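Long-range contact in tartronic semialdehyde reductase (Salmonella typhimurium, PDB 1YB4), which catalyses the reversible NAD(P)H-dependent reduction of tartronate semialdehyde (2-hydroxy-3-oxopropanoate) to (R)-glycerate: residues 4-16 and 27-41. Residues are numbered along the deposited sequence; the frame is centred on the assembly and turned at random.
Sequences MKLGFIGLGIMGS and HQLHVTTIGPVADEL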
HETATM    1  N   MSE A   4      -6.236 -40.798 -27.406  1.00 80.64           N
HETATM    2  CA  MSE A   4      -7.514 -41.349 -27.973  1.00 80.89           C
HETATM    3  C   MSE A   4      -8.064 -40.406 -29.036  1.00 74.73           C
HETATM    4  O   MSE A   4      -7.322 -39.907 -29.885  1.00 72.79           O
HETATM    5  CB  MSE A   4      -8.565 -41.496 -26.867  1.00 90.41           C
HETATM    6  CG  MSE A   4      -8.157 -42.368 -25.689  1.00102.25           C
HETATM    7 SE   MSE A   4      -9.544 -42.420 -24.325  1.00118.69          SE
HETATM    8  CE  MSE A   4      -8.525 -41.721 -22.829  1.00113.94           C
ATOM      9  N   LYS A   5      -9.379 -40.196 -28.990  1.00 68.32           N
ATOM     10  CA  LYS A   5     -10.058 -39.273 -29.894  1.00 62.51           C
ATOM     11  C   LYS A   5     -10.291 -38.027 -29.038  1.00 59.03           C
ATOM     12  O   LYS A   5     -11.009 -38.073 -28.027  1.00 54.72           O
ATOM     13  CB  LYS A   5     -11.393 -39.849 -30.373  1.00 64.62           C
ATOM     14  CG  LYS A   5     -12.299 -40.384 -29.275  1.00 65.33           C
ATOM     15  CD  LYS A   5     -13.759 -40.450 -29.740  1.00 67.10           C
ATOM     16  CE  LYS A   5     -13.933 -41.209 -31.062  1.00 66.05           C
ATOM     17  NZ  LYS A   5     -13.604 -42.657 -30.969  1.00 64.92           N
ATOM     18  N   LEU A   6      -9.686 -36.916 -29.452  1.00 54.40           N
ATOM     19  CA  LEU A   6      -9.754 -35.677 -28.687  1.00 48.53           C
ATOM     20  C   LEU A   6     -10.576 -34.580 -29.308  1.00 45.64           C
ATOM     21  O   LEU A   6     -10.956 -34.667 -30.469  1.00 45.81           O
ATOM     22  CB  LEU A   6      -8.333 -35.158 -28.445  1.00 46.08           C
ATOM     23  CG  LEU A   6      -7.271 -36.223 -28.138  1.00 44.07           C
ATOM     24  CD1 LEU A   6      -5.900 -35.562 -28.021  1.00 43.34           C
ATOM     25  CD2 LEU A   6      -7.638 -36.978 -26.860  1.00 40.15           C
ATOM     26  N   GLY A   7     -10.832 -33.546 -28.504  1.00 44.45           N
ATOM     27  CA  GLY A   7     -11.603 -32.387 -28.929  1.00 42.03           C
ATOM     28  C   GLY A   7     -11.011 -31.104 -28.357  1.00 42.90           C
ATOM     29  O   GLY A   7     -10.561 -31.079 -27.215  1.00 41.95           O
ATOM     30  N   PHE A   8     -10.994 -30.037 -29.153  1.00 44.99           N
ATOM     31  CA  PHE A   8     -10.441 -28.751 -28.727  1.00 44.58           C
ATOM     32  C   PHE A   8     -11.512 -27.683 -28.948  1.00 44.67           C
ATOM     33  O   PHE A   8     -11.952 -27.461 -30.071  1.00 45.34           O
ATOM     34  CB  PHE A   8      -9.186 -28.407 -29.543  1.00 43.51           C
ATOM     35  CG  PHE A   8      -8.058 -27.845 -28.712  1.00 43.97           C
ATOM     36  CD1 PHE A   8      -7.111 -28.688 -28.136  1.00 43.63           C
ATOM     37  CD2 PHE A   8      -7.962 -26.479 -28.482  1.00 42.39           C
ATOM     38  CE1 PHE A   8      -6.089 -28.181 -27.348  1.00 42.37           C
ATOM     39  CE2 PHE A   8      -6.942 -25.965 -27.692  1.00 41.56           C
ATOM     40  CZ  PHE A   8      -6.004 -26.817 -27.125  1.00 42.32           C
ATOM     41  N   ILE A   9     -11.923 -27.015 -27.874  1.00 45.98           N
ATOM     42  CA  ILE A   9     -12.980 -26.014 -27.971  1.00 45.03           C
ATOM     43  C   ILE A   9     -12.520 -24.558 -28.003  1.00 45.97           C
ATOM     44  O   ILE A   9     -13.339 -23.649 -28.060  1.00 49.83           O
ATOM     45  CB  ILE A   9     -14.013 -26.218 -26.834  1.00 40.39           C
ATOM     46  CG1 ILE A   9     -14.656 -27.587 -27.001  1.00 38.47           C
ATOM     47  CG2 ILE A   9     -15.093 -25.148 -26.864  1.00 37.68           C
ATOM     48  CD1 ILE A   9     -15.825 -27.832 -26.084  1.00 40.53           C
ATOM     49  N   GLY A  10     -11.220 -24.324 -27.992  1.00 43.32           N
ATOM     50  CA  GLY A  10     -10.760 -22.956 -28.042  1.00 42.02           C
ATOM     51  C   GLY A  10      -9.454 -22.822 -28.786  1.00 43.20           C
ATOM     52  O   GLY A  10      -8.439 -23.387 -28.385  1.00 45.17           O
ATOM     53  N   LEU A  11      -9.466 -22.086 -29.886  1.00 43.67           N
ATOM     54  CA  LEU A  11      -8.237 -21.890 -30.630  1.00 45.27           C
ATOM     55  C   LEU A  11      -7.761 -20.468 -30.374  1.00 47.33           C
ATOM     56  O   LEU A  11      -8.181 -19.824 -29.410  1.00 49.23           O
ATOM     57  CB  LEU A  11      -8.467 -22.165 -32.124  1.00 44.40           C
ATOM     58  CG  LEU A  11      -8.894 -23.627 -32.383  1.00 42.67           C
ATOM     59  CD1 LEU A  11      -9.145 -23.874 -33.865  1.00 41.18           C
ATOM     60  CD2 LEU A  11      -7.810 -24.569 -31.875  1.00 41.67           C
ATOM     61  N   GLY A  12      -6.870 -19.968 -31.210  1.00 48.63           N
ATOM     62  CA  GLY A  12      -6.402 -18.622 -30.972  1.00 48.93           C
ATOM     63  C   GLY A  12      -5.001 -18.630 -30.415  1.00 48.76           C
ATOM     64  O   GLY A  12      -4.382 -19.680 -30.280  1.00 48.48           O
ATOM     65  N   ILE A  13      -4.517 -17.442 -30.089  1.00 48.60           N
ATOM     66  CA  ILE A  13      -3.175 -17.237 -29.572  1.00 48.94           C
ATOM     67  C   ILE A  13      -2.473 -18.472 -28.978  1.00 48.44           C
ATOM     68  O   ILE A  13      -1.327 -18.770 -29.325  1.00 46.23           O
ATOM     69  CB  ILE A  13      -3.162 -16.091 -28.520  1.00 50.18           C
ATOM     70  CG1 ILE A  13      -4.347 -15.133 -28.735  1.00 52.11           C
ATOM     71  CG2 ILE A  13      -1.867 -15.302 -28.656  1.00 50.54           C
ATOM     72  CD1 ILE A  13      -5.697 -15.599 -28.165  1.00 46.35           C
HETATM   73  N   MSE A  14      -3.153 -19.201 -28.102  1.00 47.17           N
HETATM   74  CA  MSE A  14      -2.535 -20.365 -27.486  1.00 46.25           C
HETATM   75  C   MSE A  14      -3.245 -21.679 -27.792  1.00 44.24           C
HETATM   76  O   MSE A  14      -2.593 -22.708 -27.968  1.00 43.08           O
HETATM   77  CB  MSE A  14      -2.468 -20.160 -25.984  1.00 51.58           C
HETATM   78  CG  MSE A  14      -1.860 -18.829 -25.584  1.00 58.53           C
HETATM   79 SE   MSE A  14      -0.488 -19.066 -24.273  1.00 68.83          SE
HETATM   80  CE  MSE A  14      -1.458 -20.115 -22.974  1.00 64.05           C
ATOM     81  N   GLY A  15      -4.575 -21.649 -27.842  1.00 40.38           N
ATOM     82  CA  GLY A  15      -5.325 -22.853 -28.146  1.00 38.37           C
ATOM     83  C   GLY A  15      -4.921 -23.451 -29.485  1.00 38.19           C
ATOM     84  O   GLY A  15      -4.823 -24.666 -29.624  1.00 37.12           O
ATOM     85  N   SER A  16      -4.669 -22.592 -30.468  1.00 36.63           N
ATOM     86  CA  SER A  16      -4.284 -23.033 -31.800  1.00 35.52           C
ATOM     87  C   SER A  16      -2.968 -23.803 -31.854  1.00 35.13           C
ATOM     88  O   SER A  16      -2.933 -24.919 -32.353  1.00 40.30           O
ATOM     89  CB  SER A  16      -4.219 -21.835 -32.752  1.00 36.02           C
ATOM     90  OG  SER A  16      -3.951 -22.258 -34.077  1.00 35.75           O
ATOM     91  N   HIS A  27      -2.968 -37.642 -33.289  1.00 55.19           N
ATOM     92  CA  HIS A  27      -4.327 -37.650 -32.771  1.00 55.26           C
ATOM     93  C   HIS A  27      -5.319 -37.010 -33.734  1.00 54.59           C
ATOM     94  O   HIS A  27      -4.965 -36.140 -34.531  1.00 54.44           O
ATOM     95  CB  HIS A  27      -4.365 -36.942 -31.417  1.00 55.47           C
ATOM     96  CG  HIS A  27      -3.535 -37.618 -30.374  1.00 56.99           C
ATOM     97  ND1 HIS A  27      -3.913 -38.801 -29.780  1.00 58.84           N
ATOM     98  CD2 HIS A  27      -2.308 -37.324 -29.883  1.00 57.05           C
ATOM     99  CE1 HIS A  27      -2.952 -39.211 -28.969  1.00 59.42           C
ATOM    100  NE2 HIS A  27      -1.966 -38.333 -29.015  1.00 57.17           N
ATOM    101  N   GLN A  28      -6.563 -37.467 -33.675  1.00 55.24           N
ATOM    102  CA  GLN A  28      -7.593 -36.911 -34.531  1.00 55.22           C
ATOM    103  C   GLN A  28      -8.381 -35.962 -33.654  1.00 52.72           C
ATOM    104  O   GLN A  28      -8.961 -36.365 -32.645  1.00 52.71           O
ATOM    105  CB  GLN A  28      -8.511 -38.008 -35.078  1.00 59.14           C
ATOM    106  CG  GLN A  28      -9.084 -37.668 -36.449  1.00 67.41           C
ATOM    107  CD  GLN A  28      -8.020 -37.665 -37.552  1.00 73.07           C
ATOM    108  OE1 GLN A  28      -7.006 -36.956 -37.472  1.00 74.66           O
ATOM    109  NE2 GLN A  28      -8.256 -38.462 -38.593  1.00 74.44           N
ATOM    110  N   LEU A  29      -8.388 -34.696 -34.040  1.00 50.59           N
ATOM    111  CA  LEU A  29      -9.076 -33.681 -33.276  1.00 49.84           C
ATOM    112  C   LEU A  29     -10.260 -33.041 -33.957  1.00 49.66           C
ATOM    113  O   LEU A  29     -10.219 -32.706 -35.142  1.00 49.25           O
ATOM    114  CB  LEU A  29      -8.104 -32.568 -32.896  1.00 51.65           C
ATOM    115  CG  LEU A  29      -7.289 -32.686 -31.612  1.00 52.51           C
ATOM    116  CD1 LEU A  29      -6.542 -34.009 -31.545  1.00 54.07           C
ATOM    117  CD2 LEU A  29      -6.329 -31.512 -31.564  1.00 54.39           C
ATOM    118  N   HIS A  30     -11.322 -32.870 -33.187  1.00 48.38           N
ATOM    119  CA  HIS A  30     -12.503 -32.203 -33.679  1.00 49.09           C
ATOM    120  C   HIS A  30     -12.419 -30.883 -32.928  1.00 49.19           C
ATOM    121  O   HIS A  30     -12.621 -30.829 -31.717  1.00 47.90           O
ATOM    122  CB  HIS A  30     -13.752 -32.996 -33.315  1.00 50.92           C
ATOM    123  CG  HIS A  30     -14.026 -34.144 -34.238  1.00 50.27           C
ATOM    124  ND1 HIS A  30     -14.644 -33.983 -35.457  1.00 49.63           N
ATOM    125  CD2 HIS A  30     -13.790 -35.473 -34.106  1.00 50.57           C
ATOM    126  CE1 HIS A  30     -14.782 -35.164 -36.037  1.00 49.19           C
ATOM    127  NE2 HIS A  30     -14.274 -36.084 -35.237  1.00 49.23           N
ATOM    128  N   VAL A  31     -12.076 -29.828 -33.659  1.00 49.55           N
ATOM    129  CA  VAL A  31     -11.905 -28.509 -33.074  1.00 50.54           C
ATOM    130  C   VAL A  31     -13.058 -27.565 -33.359  1.00 52.06           C
ATOM    131  O   VAL A  31     -13.970 -27.893 -34.111  1.00 51.93           O
ATOM    132  CB  VAL A  31     -10.615 -27.856 -33.591  1.00 50.15           C
ATOM    133  CG1 VAL A  31      -9.462 -28.850 -33.487  1.00 50.45           C
ATOM    134  CG2 VAL A  31     -10.800 -27.390 -35.018  1.00 46.58           C
ATOM    135  N   THR A  32     -12.991 -26.382 -32.752  1.00 54.70           N
ATOM    136  CA  THR A  32     -14.007 -25.343 -32.910  1.00 56.44           C
ATOM    137  C   THR A  32     -13.549 -24.066 -32.213  1.00 57.67           C
ATOM    138  O   THR A  32     -12.783 -24.120 -31.256  1.00 58.65           O
ATOM    139  CB  THR A  32     -15.350 -25.758 -32.281  1.00 55.90           C
ATOM    140  OG1 THR A  32     -16.360 -24.825 -32.674  1.00 57.85           O
ATOM    141  CG2 THR A  32     -15.259 -25.746 -30.764  1.00 54.76           C
ATOM    142  N   THR A  33     -14.025 -22.923 -32.694  1.00 60.32           N
ATOM    143  CA  THR A  33     -13.683 -21.620 -32.120  1.00 62.24           C
ATOM    144  C   THR A  33     -14.415 -20.568 -32.943  1.00 64.43           C
ATOM    145  O   THR A  33     -14.950 -20.884 -34.011  1.00 64.64           O
ATOM    146  CB  THR A  33     -12.143 -21.352 -32.148  1.00 60.77           C
ATOM    147  OG1 THR A  33     -11.869 -20.044 -31.633  1.00 59.95           O
ATOM    148  CG2 THR A  33     -11.596 -21.457 -33.559  1.00 61.25           C
ATOM    149  N   ILE A  34     -14.455 -19.332 -32.449  1.00 66.04           N
ATOM    150  CA  ILE A  34     -15.149 -18.259 -33.157  1.00 68.44           C
ATOM    151  C   ILE A  34     -14.422 -17.866 -34.437  1.00 69.61           C
ATOM    152  O   ILE A  34     -15.037 -17.744 -35.496  1.00 69.47           O
ATOM    153  CB  ILE A  34     -15.309 -16.990 -32.266  1.00 68.42           C
ATOM    154  CG1 ILE A  34     -13.938 -16.380 -31.942  1.00 69.62           C
ATOM    155  CG2 ILE A  34     -16.015 -17.338 -30.981  1.00 67.17           C
ATOM    156  CD1 ILE A  34     -13.487 -15.296 -32.932  1.00 71.18           C
ATOM    157  N   GLY A  35     -13.107 -17.704 -34.337  1.00 70.30           N
ATOM    158  CA  GLY A  35     -12.333 -17.300 -35.489  1.00 70.13           C
ATOM    159  C   GLY A  35     -12.122 -18.385 -36.520  1.00 70.05           C
ATOM    160  O   GLY A  35     -12.712 -19.467 -36.441  1.00 68.07           O
ATOM    161  N   PRO A  36     -11.298 -18.091 -37.536  1.00 69.56           N
ATOM    162  CA  PRO A  36     -10.984 -19.034 -38.608  1.00 69.81           C
ATOM    163  C   PRO A  36      -9.896 -19.997 -38.167  1.00 69.35           C
ATOM    164  O   PRO A  36      -8.832 -19.571 -37.718  1.00 69.60           O
ATOM    165  CB  PRO A  36     -10.509 -18.122 -39.727  1.00 70.04           C
ATOM    166  CG  PRO A  36      -9.798 -17.032 -38.965  1.00 70.13           C
ATOM    167  CD  PRO A  36     -10.777 -16.745 -37.857  1.00 69.31           C
ATOM    168  N   VAL A  37     -10.168 -21.290 -38.288  1.00 67.55           N
ATOM    169  CA  VAL A  37      -9.192 -22.293 -37.907  1.00 65.00           C
ATOM    170  C   VAL A  37      -7.954 -22.163 -38.789  1.00 63.43           C
ATOM    171  O   VAL A  37      -8.046 -22.145 -40.010  1.00 63.00           O
ATOM    172  CB  VAL A  37      -9.755 -23.712 -38.064  1.00 64.91           C
ATOM    173  CG1 VAL A  37      -8.688 -24.728 -37.729  1.00 65.47           C
ATOM    174  CG2 VAL A  37     -10.954 -23.894 -37.172  1.00 64.73           C
ATOM    175  N   ALA A  38      -6.794 -22.063 -38.157  1.00 62.63           N
ATOM    176  CA  ALA A  38      -5.541 -21.945 -38.886  1.00 61.45           C
ATOM    177  C   ALA A  38      -5.473 -23.114 -39.868  1.00 61.41           C
ATOM    178  O   ALA A  38      -5.876 -24.239 -39.554  1.00 59.09           O
ATOM    179  CB  ALA A  38      -4.369 -22.000 -37.920  1.00 61.12           C
ATOM    180  N   ASP A  39      -4.973 -22.848 -41.066  1.00 61.26           N
ATOM    181  CA  ASP A  39      -4.869 -23.893 -42.077  1.00 62.95           C
ATOM    182  C   ASP A  39      -4.042 -25.085 -41.578  1.00 61.15           C
ATOM    183  O   ASP A  39      -4.444 -26.241 -41.739  1.00 59.58           O
ATOM    184  CB  ASP A  39      -4.211 -23.331 -43.337  1.00 66.98           C
ATOM    185  CG  ASP A  39      -2.925 -24.068 -43.693  1.00 72.69           C
ATOM    186  OD1 ASP A  39      -3.009 -25.154 -44.315  1.00 73.87           O
ATOM    187  OD2 ASP A  39      -1.833 -23.572 -43.328  1.00 75.36           O
ATOM    188  N   GLU A  40      -2.891 -24.792 -40.972  1.00 59.12           N
ATOM    189  CA  GLU A  40      -1.981 -25.820 -40.482  1.00 57.48           C
ATOM    190  C   GLU A  40      -2.641 -26.998 -39.776  1.00 57.56           C
ATOM    191  O   GLU A  40      -2.307 -28.148 -40.071  1.00 54.75           O
ATOM    192  CB  GLU A  40      -0.917 -25.203 -39.569  1.00 58.32           C
ATOM    193  CG  GLU A  40       0.209 -26.173 -39.223  1.00 58.21           C
ATOM    194  CD  GLU A  40       1.398 -25.496 -38.570  1.00 60.27           C
ATOM    195  OE1 GLU A  40       2.381 -26.198 -38.248  1.00 58.16           O
ATOM    196  OE2 GLU A  40       1.348 -24.259 -38.379  1.00 62.22           O
ATOM    197  N   LEU A  41      -3.565 -26.732 -38.852  1.00 56.92           N
ATOM    198  CA  LEU A  41      -4.220 -27.835 -38.155  1.00 58.89           C
ATOM    199  C   LEU A  41      -5.371 -28.405 -38.976  1.00 58.88           C
ATOM    200  O   LEU A  41      -5.765 -29.554 -38.784  1.00 59.26           O
ATOM    201  CB  LEU A  41      -4.718 -27.432 -36.756  1.00 57.54           C
ATOM    202  CG  LEU A  41      -5.950 -26.551 -36.564  1.00 58.99           C
ATOM    203  CD1 LEU A  41      -6.431 -26.644 -35.118  1.00 57.45           C
ATOM    204  CD2 LEU A  41      -5.617 -25.121 -36.925  1.00 60.81           C
TER
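The side chain of Leu11 is the main knob of this contact, and Val31, Thr33, Val37 and Leu41 are the walls of its socket. Leu11 CD1 presses on Thr33 CG2 at 3.5 Å, the two side chains crossing at about a right angle, and meets Val37 CG2 at 3.8 Å. Leu41 reaches toward it tip to tip, Leu41 CD1 to Leu11 CD1 at 4.1 Å, while Val31 CG2 closes the strand side. A leucine suits the place because one methyl, CD1, fills the hollow and the other, CD2, adds a touch on Leu41. With chi1 at 177°, Thr33 lays CG2 against Leu11 CB and CD1, while its OG1 stays near the Leu11 backbone N. Alongside, Thr32 CG2 lies against Ile9 CA and CG2. Further back, backbone hydrogen bonds join parallel strands 5-8 and 28-31: His30 N to Leu6 O (3.3 Å) and Phe8 N to His30 O (3.1 Å). Leu6 CD1 rests obliquely against both Leu29 CD1 (3.9 Å) and His27 CG (3.9 Å). Gly7, with no side chain, brings its CA to 3.4 Å from His30 O. Gly10, Gly12 and Gly15 fit the GxGxxG pattern of a Rossmann dinucleotide-binding turn, consistent with NAD(P) use. Helix 15-24 links the two neighbouring strands in a beta-alpha-beta crossover: its Ala19 backs Leu11 and Leu41, helix 142-155 covers Leu6 and His27, and strand 61-64 continues the sheet beyond 5-8.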